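Local coordinates for putative Type I topoisomerase (Deinococcus radiodurans, PDB 3M4A), which probably relaxes DNA as a type IB topoisomerase, breaking one strand, letting it pass and rejoining it without ATP, at residues 130-135 and 236-241; 139-144 and 214-219; 155-160 and 203-208. All blocks are in the same frame, centred on the assembly; numbering follows the deposited sequence.

Interaction 1: residues 130-135 and 236-241; sequences LLHVAR and KDFRTW. With ACY (acetic acid), chain D.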
loop_
_atom_site.group_PDB
_atom_site.type_symbol
_atom_site.label_atom_id
_atom_site.label_comp_id
_atom_site.label_asym_id
_atom_site.label_seq_id
_atom_site.Cartn_x
_atom_site.Cartn_y
_atom_site.Cartn_z
ATOM N N LEU A 130 2.294 3.609 6.694
ATOM C CA LEU A 130 1.210 3.007 7.503
ATOM C C LEU A 130 0.134 2.281 6.662
ATOM O O LEU A 130 -0.338 1.226 7.055
ATOM C CB LEU A 130 0.575 4.054 8.405
ATOM C CG LEU A 130 1.486 4.503 9.554
ATOM C CD1 LEU A 130 0.976 5.788 10.198
ATOM C CD2 LEU A 130 1.591 3.362 10.583
ATOM N N LEU A 131 -0.224 2.844 5.510
ATOM C CA LEU A 131 -1.137 2.158 4.569
ATOM C C LEU A 131 -0.551 0.823 4.126
ATOM O O LEU A 131 -1.248 -0.192 4.061
ATOM C CB LEU A 131 -1.399 3.016 3.335
ATOM C CG LEU A 131 -2.152 4.330 3.452
ATOM C CD1 LEU A 131 -2.116 5.138 2.139
ATOM C CD2 LEU A 131 -3.589 4.100 3.939
ATOM N N HIS A 132 0.750 0.830 3.828
ATOM C CA HIS A 132 1.435 -0.332 3.324
ATOM C C HIS A 132 1.554 -1.428 4.380
ATOM O O HIS A 132 1.184 -2.578 4.117
ATOM C CB HIS A 132 2.815 0.093 2.834
ATOM C CG HIS A 132 3.647 -1.021 2.258
ATOM N ND1 HIS A 132 5.020 -0.939 2.211
ATOM C CD2 HIS A 132 3.318 -2.211 1.704
ATOM C CE1 HIS A 132 5.504 -2.030 1.646
ATOM N NE2 HIS A 132 4.492 -2.822 1.327
ATOM N N VAL A 133 2.103 -1.089 5.549
ATOM C CA VAL A 133 2.450 -2.105 6.537
ATOM C C VAL A 133 1.307 -2.434 7.495
ATOM O O VAL A 133 1.351 -3.478 8.167
ATOM C CB VAL A 133 3.755 -1.745 7.336
ATOM C CG1 VAL A 133 4.895 -1.360 6.370
ATOM C CG2 VAL A 133 3.517 -0.647 8.346
ATOM N N ALA A 134 0.303 -1.557 7.592
ATOM C CA ALA A 134 -0.811 -1.774 8.519
ATOM C C ALA A 134 -2.209 -1.756 7.895
ATOM O O ALA A 134 -3.183 -1.976 8.608
ATOM C CB ALA A 134 -0.729 -0.775 9.670
ATOM N N ARG A 135 -2.298 -1.507 6.591
ATOM C CA ARG A 135 -3.520 -1.803 5.815
ATOM C C ARG A 135 -4.695 -0.922 6.261
ATOM O O ARG A 135 -5.869 -1.330 6.230
ATOM C CB ARG A 135 -3.839 -3.293 5.885
ATOM C CG ARG A 135 -2.733 -4.167 5.305
ATOM C CD ARG A 135 -2.832 -5.635 5.713
ATOM N NE ARG A 135 -2.697 -5.843 7.153
ATOM C CZ ARG A 135 -1.545 -6.063 7.779
ATOM N NH1 ARG A 135 -0.404 -6.097 7.117
ATOM N NH2 ARG A 135 -1.538 -6.247 9.088
ATOM N N LYS A 236 -6.431 1.640 -2.112
ATOM C CA LYS A 236 -7.106 0.355 -1.924
ATOM C C LYS A 236 -6.192 -0.823 -2.234
ATOM O O LYS A 236 -6.329 -1.905 -1.645
ATOM C CB LYS A 236 -8.366 0.233 -2.793
ATOM C CG LYS A 236 -9.143 -1.039 -2.512
ATOM C CD LYS A 236 -10.507 -1.069 -3.209
ATOM C CE LYS A 236 -11.419 -2.103 -2.565
ATOM N NZ LYS A 236 -10.795 -3.455 -2.442
ATOM N N ASP A 237 -5.273 -0.627 -3.175
ATOM C CA ASP A 237 -4.331 -1.685 -3.520
ATOM C C ASP A 237 -3.453 -2.093 -2.327
ATOM O O ASP A 237 -3.005 -3.235 -2.258
ATOM C CB ASP A 237 -3.474 -1.294 -4.725
ATOM C CG ASP A 237 -4.282 -1.245 -6.012
ATOM O OD1 ASP A 237 -4.770 -2.316 -6.429
ATOM O OD2 ASP A 237 -4.432 -0.142 -6.589
ATOM N N PHE A 238 -3.214 -1.197 -1.376
ATOM C CA PHE A 238 -2.464 -1.600 -0.168
ATOM C C PHE A 238 -3.254 -2.599 0.675
ATOM O O PHE A 238 -2.665 -3.468 1.330
ATOM C CB PHE A 238 -2.123 -0.404 0.713
ATOM C CG PHE A 238 -1.066 0.511 0.148
ATOM C CD1 PHE A 238 0.232 0.054 -0.062
ATOM C CD2 PHE A 238 -1.362 1.836 -0.124
ATOM C CE1 PHE A 238 1.208 0.891 -0.560
ATOM C CE2 PHE A 238 -0.385 2.694 -0.628
ATOM C CZ PHE A 238 0.907 2.219 -0.845
ATOM N N ARG A 239 -4.583 -2.495 0.648
ATOM C CA ARG A 239 -5.424 -3.393 1.433
ATOM C C ARG A 239 -5.619 -4.750 0.768
ATOM O O ARG A 239 -5.598 -5.770 1.443
ATOM C CB ARG A 239 -6.759 -2.731 1.783
ATOM C CG ARG A 239 -6.590 -1.750 2.932
ATOM C CD ARG A 239 -7.773 -0.818 3.087
ATOM N NE ARG A 239 -9.029 -1.540 3.341
ATOM C CZ ARG A 239 -9.399 -2.030 4.523
ATOM N NH1 ARG A 239 -8.616 -1.922 5.590
ATOM N NH2 ARG A 239 -10.577 -2.632 4.635
ATOM N N THR A 240 -5.744 -4.773 -0.557
ATOM C CA THR A 240 -5.824 -6.038 -1.281
ATOM C C THR A 240 -4.455 -6.764 -1.278
ATOM O O THR A 240 -4.379 -7.947 -0.982
ATOM C CB THR A 240 -6.330 -5.841 -2.724
ATOM O OG1 THR A 240 -5.469 -4.942 -3.431
ATOM C CG2 THR A 240 -7.762 -5.288 -2.726
ATOM N N TRP A 241 -3.373 -6.044 -1.564
ATOM C CA TRP A 241 -2.029 -6.623 -1.425
ATOM C C TRP A 241 -1.761 -7.057 0.012
ATOM O O TRP A 241 -1.369 -8.197 0.264
ATOM C CB TRP A 241 -0.958 -5.622 -1.868
ATOM C CG TRP A 241 0.445 -6.074 -1.607
ATOM C CD1 TRP A 241 1.279 -5.645 -0.594
ATOM C CD2 TRP A 241 1.195 -7.033 -2.358
ATOM N NE1 TRP A 241 2.495 -6.265 -0.691
ATOM C CE2 TRP A 241 2.476 -7.135 -1.752
ATOM C CE3 TRP A 241 0.916 -7.824 -3.479
ATOM C CZ2 TRP A 241 3.465 -7.994 -2.227
ATOM C CZ3 TRP A 241 1.914 -8.669 -3.963
ATOM C CH2 TRP A 241 3.166 -8.760 -3.333
HETATM C C ACY D . 6.639 2.210 2.844
HETATM O O ACY D . 7.485 2.999 3.330
HETATM O OXT ACY D . 6.438 1.068 3.314
HETATM C CH3 ACY D . 5.851 2.650 1.649
HETATM O O HOH W 1 0.073 -3.247 1.591
#
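Phe238 of helix 235-254 lies against Leu131 and His132 near the end of helix 120-134. CB of Leu131 sits 3.7 Å from Phe238 CD2, and the two side chains cross at about a right angle. On the CD1 side of the ring, Phe238 CE1 comes within 3.8 Å of His132 CB. The backbone N of His132 lies over one face of the phenyl ring, toward its rim. The two rings themselves meet obliquely, with planes 42° apart.

Arg239 NH1 donates to Arg135 O at 2.9 Å. The bond runs nearly along the C=O axis, and the oxygen lies in the guanidinium plane. Arg135 is the first residue past the helix end and has positive phi. Its own guanidinium turns elsewhere, to Asp277. A water donates to both His132 O and Phe238 O and bridges the two helices. His132 ND1 gives an almost straight bond of 2.7 Å to OXT of a bound acetic acid molecule, probably from the crystallisation liquor. CG of His132, the root of this ring, is held anti to the backbone N (chi1 -179°), beside the carbonyl carbon. His132 NE2 and Trp241 NE1 both bond to Glu325.

The two helix segments run nearly parallel, at -15° and 8.5 Å between axes. Phe98 and Leu105 of helix 91-113 and Leu226 of helix 219-230 also pack on Phe238, within the catalytic core.

Interaction 2: residues 139-144 and 214-219; sequences GSDIYA and RRRIHS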
loop_
_atom_site.group_PDB
_atom_site.type_symbol
_atom_site.label_atom_id
_atom_site.label_comp_id
_atom_site.label_asym_id
_atom_site.label_seq_id
_atom_site.Cartn_x
_atom_site.Cartn_y
_atom_site.Cartn_z
ATOM N N GLY A 139 -9.718 7.189 4.674
ATOM C CA GLY A 139 -10.783 7.967 5.307
ATOM C C GLY A 139 -10.983 9.303 4.621
ATOM O O GLY A 139 -10.295 9.634 3.659
ATOM N N SER A 140 -11.954 10.065 5.118
ATOM C CA SER A 140 -12.199 11.435 4.637
ATOM C C SER A 140 -12.881 12.255 5.734
ATOM O O SER A 140 -13.578 11.692 6.573
ATOM C CB SER A 140 -13.047 11.424 3.366
ATOM O OG SER A 140 -14.409 11.140 3.639
ATOM N N ASP A 141 -12.666 13.572 5.726
ATOM C CA ASP A 141 -13.204 14.464 6.758
ATOM C C ASP A 141 -14.728 14.480 6.768
ATOM O O ASP A 141 -15.348 14.423 7.830
ATOM C CB ASP A 141 -12.728 15.909 6.556
ATOM C CG ASP A 141 -11.292 16.129 6.975
ATOM O OD1 ASP A 141 -10.593 15.149 7.285
ATOM O OD2 ASP A 141 -10.857 17.300 6.978
ATOM N N ILE A 142 -15.323 14.593 5.587
ATOM C CA ILE A 142 -16.783 14.677 5.488
ATOM C C ILE A 142 -17.424 13.378 5.978
ATOM O O ILE A 142 -18.392 13.422 6.728
ATOM C CB ILE A 142 -17.227 15.045 4.051
ATOM C CG1 ILE A 142 -16.925 16.527 3.807
ATOM C CG2 ILE A 142 -18.712 14.745 3.852
ATOM C CD1 ILE A 142 -17.085 16.977 2.359
ATOM N N TYR A 143 -16.850 12.236 5.604
ATOM C CA TYR A 143 -17.336 10.939 6.085
ATOM C C TYR A 143 -17.189 10.814 7.597
ATOM O O TYR A 143 -18.119 10.403 8.282
ATOM C CB TYR A 143 -16.621 9.766 5.396
ATOM C CG TYR A 143 -17.220 8.414 5.730
ATOM C CD1 TYR A 143 -18.171 7.825 4.901
ATOM C CD2 TYR A 143 -16.849 7.725 6.880
ATOM C CE1 TYR A 143 -18.724 6.580 5.203
ATOM C CE2 TYR A 143 -17.406 6.490 7.193
ATOM C CZ TYR A 143 -18.339 5.924 6.350
ATOM O OH TYR A 143 -18.874 4.697 6.683
ATOM N N ALA A 144 -16.024 11.181 8.124
ATOM C CA ALA A 144 -15.795 11.105 9.558
ATOM C C ALA A 144 -16.753 12.013 10.347
ATOM O O ALA A 144 -17.279 11.601 11.377
ATOM C CB ALA A 144 -14.338 11.430 9.899
ATOM N N ARG A 214 1.482 25.469 11.224
ATOM C CA ARG A 214 1.031 24.087 11.433
ATOM C C ARG A 214 -0.326 23.842 10.772
ATOM O O ARG A 214 -1.219 24.679 10.870
ATOM C CB ARG A 214 0.917 23.820 12.938
ATOM C CG ARG A 214 0.474 22.408 13.329
ATOM C CD ARG A 214 0.734 22.120 14.815
ATOM N NE ARG A 214 0.217 23.158 15.713
ATOM C CZ ARG A 214 -1.062 23.310 16.060
ATOM N NH1 ARG A 214 -2.004 22.503 15.590
ATOM N NH2 ARG A 214 -1.414 24.291 16.880
ATOM N N ARG A 215 -0.478 22.697 10.101
ATOM C CA ARG A 215 -1.759 22.299 9.513
ATOM C C ARG A 215 -1.872 20.782 9.423
ATOM O O ARG A 215 -0.873 20.076 9.551
ATOM C CB ARG A 215 -1.939 22.912 8.116
ATOM C CG ARG A 215 -0.896 22.483 7.090
ATOM C CD ARG A 215 -1.129 23.095 5.707
ATOM N NE ARG A 215 -0.148 22.619 4.734
ATOM C CZ ARG A 215 -0.202 21.433 4.123
ATOM N NH1 ARG A 215 -1.197 20.591 4.377
ATOM N NH2 ARG A 215 0.737 21.088 3.260
ATOM N N ARG A 216 -3.082 20.297 9.169
ATOM C CA ARG A 216 -3.321 18.868 8.985
ATOM C C ARG A 216 -2.997 18.411 7.574
ATOM O O ARG A 216 -3.106 19.178 6.615
ATOM C CB ARG A 216 -4.788 18.535 9.227
ATOM C CG ARG A 216 -5.228 18.532 10.656
ATOM C CD ARG A 216 -6.708 18.223 10.734
ATOM N NE ARG A 216 -6.993 16.939 10.104
ATOM C CZ ARG A 216 -8.185 16.553 9.656
ATOM N NH1 ARG A 216 -9.260 17.327 9.785
ATOM N NH2 ARG A 216 -8.300 15.369 9.077
ATOM N N ILE A 217 -2.635 17.139 7.442
ATOM C CA ILE A 217 -2.676 16.464 6.152
ATOM C C ILE A 217 -4.058 15.806 6.014
ATOM O O ILE A 217 -4.404 14.904 6.784
ATOM C CB ILE A 217 -1.602 15.362 6.020
ATOM C CG1 ILE A 217 -0.197 15.941 6.228
ATOM C CG2 ILE A 217 -1.733 14.662 4.673
ATOM C CD1 ILE A 217 0.204 17.025 5.212
ATOM N N HIS A 218 -4.839 16.267 5.045
ATOM C CA HIS A 218 -6.157 15.721 4.763
ATOM C C HIS A 218 -6.088 14.663 3.665
ATOM O O HIS A 218 -5.099 14.558 2.945
ATOM C CB HIS A 218 -7.107 16.847 4.320
ATOM C CG HIS A 218 -7.292 17.927 5.345
ATOM N ND1 HIS A 218 -8.357 17.953 6.218
ATOM C CD2 HIS A 218 -6.561 19.034 5.619
ATOM C CE1 HIS A 218 -8.271 19.026 6.986
ATOM N NE2 HIS A 218 -7.186 19.695 6.648
ATOM N N SER A 219 -7.165 13.898 3.521
ATOM C CA SER A 219 -7.237 12.836 2.515
ATOM C C SER A 219 -6.927 13.296 1.085
ATOM O O SER A 219 -6.224 12.614 0.357
ATOM C CB SER A 219 -8.604 12.135 2.572
ATOM O OG SER A 219 -9.667 13.026 2.247
HETATM O O HOH W 2 -9.140 13.591 5.545
HETATM O O HOH W 3 -11.174 14.925 3.492
#
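Asp141, in the first turn of helix 141-147, is gripped by Arg216 at the end of strand 214-216 and by His218, the N-cap residue of helix 219-230. The start of helix 219-230 meets the same segment through Ser219. Arg216 and Asp141 reach toward each other tip to tip in a salt bridge. NH2 of Arg216 donates to Asp141 OD1 at 2.9 Å, on the syn side of the carboxylate. A second, weak bond runs from Arg216 NH1 to Asp141 OD2 at 3.2 Å. The guanidinium and carboxylate planes are 31° apart, and neither bond is straight. The arginine chain bends at chi3 (58°), which turns its NE off the extended line.

The other bond to OD2 is a His-carboxylate hydrogen bond. His218 ND1 donates to Asp141 OD2 at 2.7 Å, with the oxygen near the ring plane. The ring and the carboxylate are turned 65° apart. His218 CE1 also lies over one face of the Arg216 guanidinium, offset toward its rim. OD2 takes the His218 donor and, weakly, Arg216 NH1, and the nearby positive group would probably stabilise the aspartate as a carboxylate.

Both segments carry helix N-caps: Ser140 precedes helix 141-147 and His218 precedes helix 219-230. Ser140 OG accepts a weak capping bond from Tyr143 N. Two waters join these helix starts. One donates to Asp141 OD1 and accepts from Ser219 N. The other accepts from Asp141 N and lies 2.7 Å from Ser219 OG. Close by, Ser219 CB packs against Gly139 O at 3.2 Å. Arg216 NH2 also bonds to Ser153 O, and Trp202 makes a cation-pi contact with the guanidinium.

Interaction 3: residues 155-160 and 203-208; sequences LRQRHV and LFQTVD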
loop_
_atom_site.group_PDB
_atom_site.type_symbol
_atom_site.label_atom_id
_atom_site.label_comp_id
_atom_site.label_asym_id
_atom_site.label_seq_id
_atom_site.Cartn_x
_atom_site.Cartn_y
_atom_site.Cartn_z
ATOM N N LEU A 155 -7.449 10.293 11.964
ATOM C CA LEU A 155 -7.087 9.856 13.297
ATOM C C LEU A 155 -6.779 11.046 14.188
ATOM O O LEU A 155 -6.261 12.066 13.740
ATOM C CB LEU A 155 -5.868 8.921 13.328
ATOM C CG LEU A 155 -6.005 7.525 12.743
ATOM C CD1 LEU A 155 -4.734 6.731 13.041
ATOM C CD2 LEU A 155 -7.231 6.815 13.302
ATOM N N ARG A 156 -7.141 10.872 15.449
ATOM C CA ARG A 156 -6.842 11.801 16.494
ATOM C C ARG A 156 -5.661 11.276 17.298
ATOM O O ARG A 156 -5.359 10.074 17.293
ATOM C CB ARG A 156 -8.075 11.974 17.391
ATOM C CG ARG A 156 -9.234 12.656 16.680
ATOM C CD ARG A 156 -10.510 12.559 17.485
ATOM N NE ARG A 156 -11.552 13.400 16.899
ATOM C CZ ARG A 156 -11.741 14.694 17.170
ATOM N NH1 ARG A 156 -10.975 15.342 18.042
ATOM N NH2 ARG A 156 -12.717 15.347 16.551
ATOM N N GLN A 157 -4.976 12.175 17.987
ATOM C CA GLN A 157 -3.892 11.747 18.873
ATOM C C GLN A 157 -4.332 10.708 19.894
ATOM O O GLN A 157 -3.537 9.842 20.264
ATOM C CB GLN A 157 -3.244 12.938 19.592
ATOM C CG GLN A 157 -2.448 13.815 18.663
ATOM C CD GLN A 157 -1.609 14.869 19.380
ATOM O OE1 GLN A 157 -1.384 14.790 20.589
ATOM N NE2 GLN A 157 -1.162 15.870 18.630
ATOM N N ARG A 158 -5.607 10.755 20.327
ATOM C CA ARG A 158 -6.121 9.826 21.333
ATOM C C ARG A 158 -6.202 8.385 20.859
ATOM O O ARG A 158 -6.417 7.471 21.657
ATOM C CB ARG A 158 -7.504 10.274 21.837
ATOM C CG ARG A 158 -8.664 9.956 20.924
ATOM C CD ARG A 158 -9.974 10.281 21.610
ATOM N NE ARG A 158 -11.115 10.206 20.696
ATOM C CZ ARG A 158 -11.818 9.111 20.448
ATOM N NH1 ARG A 158 -11.504 7.964 21.032
ATOM N NH2 ARG A 158 -12.837 9.161 19.601
ATOM N N HIS A 159 -5.985 8.183 19.560
ATOM C CA HIS A 159 -6.104 6.878 18.945
ATOM C C HIS A 159 -4.806 6.072 18.888
ATOM O O HIS A 159 -4.812 4.955 18.365
ATOM C CB HIS A 159 -6.598 7.038 17.517
ATOM C CG HIS A 159 -8.032 7.439 17.417
ATOM N ND1 HIS A 159 -8.487 8.370 16.505
ATOM C CD2 HIS A 159 -9.110 7.032 18.116
ATOM C CE1 HIS A 159 -9.799 8.491 16.634
ATOM N NE2 HIS A 159 -10.200 7.685 17.598
ATOM N N VAL A 160 -3.707 6.627 19.384
ATOM C CA VAL A 160 -2.403 5.980 19.243
ATOM C C VAL A 160 -1.599 6.052 20.525
ATOM O O VAL A 160 -1.766 6.988 21.312
ATOM C CB VAL A 160 -1.610 6.637 18.090
ATOM C CG1 VAL A 160 -1.167 8.045 18.446
ATOM C CG2 VAL A 160 -0.407 5.769 17.671
ATOM N N LEU A 203 -3.850 13.888 14.649
ATOM C CA LEU A 203 -2.578 13.182 14.668
ATOM C C LEU A 203 -1.637 13.622 13.540
ATOM O O LEU A 203 -0.477 13.950 13.795
ATOM C CB LEU A 203 -2.820 11.674 14.597
ATOM C CG LEU A 203 -1.576 10.793 14.744
ATOM C CD1 LEU A 203 -0.728 11.151 15.978
ATOM C CD2 LEU A 203 -2.004 9.319 14.790
ATOM N N PHE A 204 -2.131 13.613 12.298
ATOM C CA PHE A 204 -1.266 13.823 11.131
ATOM C C PHE A 204 -1.287 15.287 10.752
ATOM O O PHE A 204 -2.226 15.771 10.117
ATOM C CB PHE A 204 -1.630 12.887 9.968
ATOM C CG PHE A 204 -1.378 11.446 10.296
ATOM C CD1 PHE A 204 -2.425 10.585 10.546
ATOM C CD2 PHE A 204 -0.064 10.981 10.444
ATOM C CE1 PHE A 204 -2.181 9.275 10.908
ATOM C CE2 PHE A 204 0.190 9.674 10.789
ATOM C CZ PHE A 204 -0.858 8.819 11.028
ATOM N N GLN A 205 -0.250 15.978 11.213
ATOM C CA GLN A 205 -0.053 17.392 10.964
ATOM C C GLN A 205 1.349 17.626 10.437
ATOM O O GLN A 205 2.266 16.857 10.707
ATOM C CB GLN A 205 -0.223 18.169 12.264
ATOM C CG GLN A 205 -1.594 18.038 12.909
ATOM C CD GLN A 205 -1.705 18.866 14.173
ATOM O OE1 GLN A 205 -2.229 19.985 14.150
ATOM N NE2 GLN A 205 -1.188 18.340 15.276
ATOM N N THR A 206 1.519 18.730 9.725
ATOM C CA THR A 206 2.823 19.114 9.202
ATOM C C THR A 206 3.165 20.479 9.792
ATOM O O THR A 206 2.267 21.263 10.041
ATOM C CB THR A 206 2.808 19.156 7.662
ATOM O OG1 THR A 206 4.065 19.629 7.161
ATOM C CG2 THR A 206 1.675 20.045 7.127
ATOM N N VAL A 207 4.451 20.711 10.041
ATOM C CA VAL A 207 4.981 21.969 10.582
ATOM C C VAL A 207 5.961 22.548 9.566
ATOM O O VAL A 207 6.821 21.818 9.070
ATOM C CB VAL A 207 5.760 21.716 11.894
ATOM C CG1 VAL A 207 6.480 22.988 12.365
ATOM C CG2 VAL A 207 4.842 21.185 12.969
ATOM N N ASP A 208 5.841 23.841 9.246
ATOM C CA ASP A 208 6.734 24.464 8.260
ATOM C C ASP A 208 7.906 25.069 9.006
ATOM O O ASP A 208 7.712 25.789 9.977
ATOM C CB ASP A 208 6.008 25.538 7.440
ATOM C CG ASP A 208 6.908 26.172 6.385
ATOM O OD1 ASP A 208 7.519 27.230 6.688
ATOM O OD2 ASP A 208 7.024 25.604 5.276
HETATM O O HOH W 4 -4.943 13.011 11.586
HETATM O O HOH W 5 0.128 15.845 15.543
#
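Leu203 gives the largest share of the contact with 155-160. Its N donates to Leu155 O at 3.2 Å, tilted from the carbonyl plane. Its CG is anti to the backbone N (chi1 -174°), which places the branch point among Leu155, Gln157 and Val160. Leu203 CD2 lies 4.1 Å from Leu155 CD1, and these two side chains run side by side. Val160 CG1 sits across the leucine end, 4.0 Å from Leu203 CD2. CD1 of Leu203 also approaches Gln157 CG. An alanine in place of Leu203 would probably open a gap between Leu155 and Val160 and leave their methyl groups less tightly packed.

Phe204 follows, with Leu155 CD1 at its ring edge, 4.2 Å from Phe204 CE1. A water accepts from Phe204 N and lies 2.7 Å from Leu155 O. Next, Gln205 NE2 donates to a second water, which also meets Leu203 O and, weakly, Gln157 NE2. Gln205 OE1 takes a bond from Arg214, and Gln157 NE2 bonds to Leu198 O.

The 3-10 turn 157-159 leads into strand 160-163, while Leu203 and Phe204 lead into strand 205-207. Met192 and Leu196 of helix 186-196 and Phe169 of strand 166-172 pack around these apolar side chains.

Overall arrangement
Interaction 1 lies near the centre of the chain and is mostly buried, joining two helices through an aromatic ring and one side-chain to carbonyl bond. Interaction 2 is a surface contact, where charged groups and waters do the work. Interaction 3 is partly buried and mixes leucine packing with a backbone bond and bridging waters. Interactions 2 and 3 share the two-stranded antiparallel sheet of 205-207 and 214-216, and a probable hydrogen bond links Thr206 N to Arg215 O. Interaction 1 meets interaction 3 where Leu130 packs on Phe204. Along the chain, interaction 3 is nested within interaction 2, and both within interaction 1.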